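Local coordinates for protein nitroalkane oxidase (Podospora anserina, PDB 3MKH) that oxidises primary and secondary nitroalkanes to aldehydes or ketones with FAD and molecular oxygen, releasing nitrite and hydrogen peroxide, at residues Val206-Val211 with Ala263-Gly268. Numbering follows the deposited sequence.
Sequences VMIILV and AKVAFG
Ile208 reaches out from strand 206-211 to the opening turns of helix 262-298, and the single methyl at its tip, CD1, does the touching. CG1 lies anti to the carbonyl carbon (chi1 -57°) and the chain beyond it is extended (chi2 179°), which carries CD1 away from the strand backbone. There it meets Val265 CG1 at 3.8 Å, the two side chains running at a slant to each other, and it lies 4.4 Å from Ala266 CB. Isoleucine suits this place because its CG1-CD1 arm spans the gap, the segment axes coming no closer than 8.0 Å, while CG2 stays nearer the strand; the small methyl of Ala266 lets the tip come near the helix backbone, with CD1 4.1 Å from Ala266 N.

Two residues earlier on the same strand face, Val206 meets Ala263 where the backbones are closer, their CA atoms 5.8 Å apart. A short branched side chain is enough here: CG1, anti to the backbone N (chi1 180°), rests 3.6 Å from Ala263 N and 4.2 Å from Ala263 CB. With only a methyl on Ala263, this branch can lie against the helix backbone. No direct hydrogen bond joins the segments, but a water accepts from Ala263 N at 2.9 Å, giving this amide of the first helical turn a partner; its link to Val206 O is weak.

Val206 bonds through its backbone to Gly260 and Gly262, and Ile208 to Leu256 and Cys257, which ties the strand to the segment leading into the helix. Ala266 also lies close to Phe134, an FAD-binding residue. Apolar contacts thus join the beta domain to the start of long helix 262-298, the beta-to-helical-domain junction of the acyl-CoA dehydrogenase fold, near the flavin cofactor.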
loop_
_atom_site.group_PDB
_atom_site.type_symbol
_atom_site.label_atom_id
_atom_site.label_comp_id
_atom_site.label_asym_id
_atom_site.label_seq_id
_atom_site.Cartn_x
_atom_site.Cartn_y
_atom_site.Cartn_z
ATOM N N VAL A 206 -9.639 -2.972 -38.542
ATOM C CA VAL A 206 -8.590 -2.025 -38.140
ATOM C C VAL A 206 -7.399 -2.004 -39.089
ATOM O O VAL A 206 -6.880 -3.063 -39.482
ATOM C CB VAL A 206 -8.136 -2.268 -36.695
ATOM C CG1 VAL A 206 -7.035 -1.263 -36.307
ATOM C CG2 VAL A 206 -9.322 -2.122 -35.773
ATOM N N MET A 207 -7.002 -0.795 -39.474
ATOM C CA MET A 207 -5.906 -0.560 -40.403
ATOM C C MET A 207 -4.899 0.414 -39.818
ATOM O O MET A 207 -5.203 1.135 -38.877
ATOM C CB MET A 207 -6.420 0.082 -41.695
ATOM C CG MET A 207 -7.588 -0.587 -42.381
ATOM S SD MET A 207 -8.171 0.414 -43.769
ATOM C CE MET A 207 -6.776 0.331 -44.877
ATOM N N ILE A 208 -3.710 0.455 -40.405
ATOM C CA ILE A 208 -2.808 1.585 -40.205
ATOM C C ILE A 208 -2.483 2.182 -41.572
ATOM O O ILE A 208 -2.064 1.469 -42.500
ATOM C CB ILE A 208 -1.508 1.179 -39.485
ATOM C CG1 ILE A 208 -1.829 0.526 -38.135
ATOM C CG2 ILE A 208 -0.583 2.404 -39.310
ATOM C CD1 ILE A 208 -0.596 0.075 -37.365
ATOM N N ILE A 209 -2.707 3.483 -41.714
ATOM C CA ILE A 209 -2.433 4.165 -42.982
ATOM C C ILE A 209 -1.483 5.312 -42.726
ATOM O O ILE A 209 -1.697 6.098 -41.802
ATOM C CB ILE A 209 -3.733 4.718 -43.622
ATOM C CG1 ILE A 209 -4.778 3.604 -43.721
ATOM C CG2 ILE A 209 -3.456 5.333 -44.985
ATOM C CD1 ILE A 209 -6.027 4.004 -44.475
ATOM N N LEU A 210 -0.433 5.400 -43.538
ATOM C CA LEU A 210 0.508 6.499 -43.455
ATOM C C LEU A 210 -0.115 7.788 -43.971
ATOM O O LEU A 210 -0.891 7.777 -44.926
ATOM C CB LEU A 210 1.798 6.183 -44.229
ATOM C CG LEU A 210 2.534 4.909 -43.803
ATOM C CD1 LEU A 210 3.850 4.723 -44.588
ATOM C CD2 LEU A 210 2.760 4.904 -42.279
ATOM N N VAL A 211 0.226 8.891 -43.312
ATOM C CA VAL A 211 -0.122 10.229 -43.778
ATOM C C VAL A 211 1.101 11.132 -43.616
ATOM O O VAL A 211 1.584 11.352 -42.499
ATOM C CB VAL A 211 -1.305 10.837 -42.982
ATOM C CG1 VAL A 211 -1.567 12.285 -43.427
ATOM C CG2 VAL A 211 -2.556 9.987 -43.153
ATOM N N ALA A 263 -4.506 -3.723 -35.854
ATOM C CA ALA A 263 -4.505 -3.800 -34.395
ATOM C C ALA A 263 -3.285 -4.554 -33.844
ATOM O O ALA A 263 -2.659 -4.114 -32.871
ATOM C CB ALA A 263 -5.812 -4.419 -33.888
ATOM N N LYS A 264 -2.944 -5.682 -34.466
ATOM C CA LYS A 264 -1.805 -6.492 -34.026
ATOM C C LYS A 264 -0.477 -5.731 -34.141
ATOM O O LYS A 264 0.398 -5.858 -33.292
ATOM C CB LYS A 264 -1.736 -7.802 -34.819
ATOM C CG LYS A 264 -0.393 -8.525 -34.731
ATOM C CD LYS A 264 -0.199 -9.523 -35.890
ATOM C CE LYS A 264 0.961 -10.490 -35.622
ATOM N NZ LYS A 264 1.300 -11.336 -36.808
ATOM N N VAL A 265 -0.329 -4.933 -35.188
ATOM C CA VAL A 265 0.882 -4.141 -35.344
ATOM C C VAL A 265 0.908 -2.996 -34.321
ATOM O O VAL A 265 1.949 -2.727 -33.711
ATOM C CB VAL A 265 1.056 -3.619 -36.792
ATOM C CG1 VAL A 265 2.144 -2.549 -36.864
ATOM C CG2 VAL A 265 1.375 -4.774 -37.744
ATOM N N ALA A 266 -0.227 -2.336 -34.108
ATOM C CA ALA A 266 -0.260 -1.232 -33.132
ATOM C C ALA A 266 0.103 -1.733 -31.732
ATOM O O ALA A 266 0.911 -1.128 -31.019
ATOM C CB ALA A 266 -1.622 -0.555 -33.121
ATOM N N PHE A 267 -0.496 -2.847 -31.341
ATOM C CA PHE A 267 -0.237 -3.413 -30.030
ATOM C C PHE A 267 1.168 -3.979 -29.965
ATOM O O PHE A 267 1.754 -4.045 -28.899
ATOM C CB PHE A 267 -1.294 -4.462 -29.666
ATOM C CG PHE A 267 -2.636 -3.862 -29.339
ATOM C CD1 PHE A 267 -2.724 -2.769 -28.503
ATOM C CD2 PHE A 267 -3.801 -4.386 -29.864
ATOM C CE1 PHE A 267 -3.955 -2.193 -28.190
ATOM C CE2 PHE A 267 -5.028 -3.820 -29.560
ATOM C CZ PHE A 267 -5.102 -2.718 -28.720
ATOM N N GLY A 268 1.709 -4.384 -31.108
ATOM C CA GLY A 268 3.094 -4.810 -31.163
ATOM C C GLY A 268 3.990 -3.630 -30.844
ATOM O O GLY A 268 4.956 -3.748 -30.081
HETATM O O HOH W 1 -6.648 -5.384 -36.951
#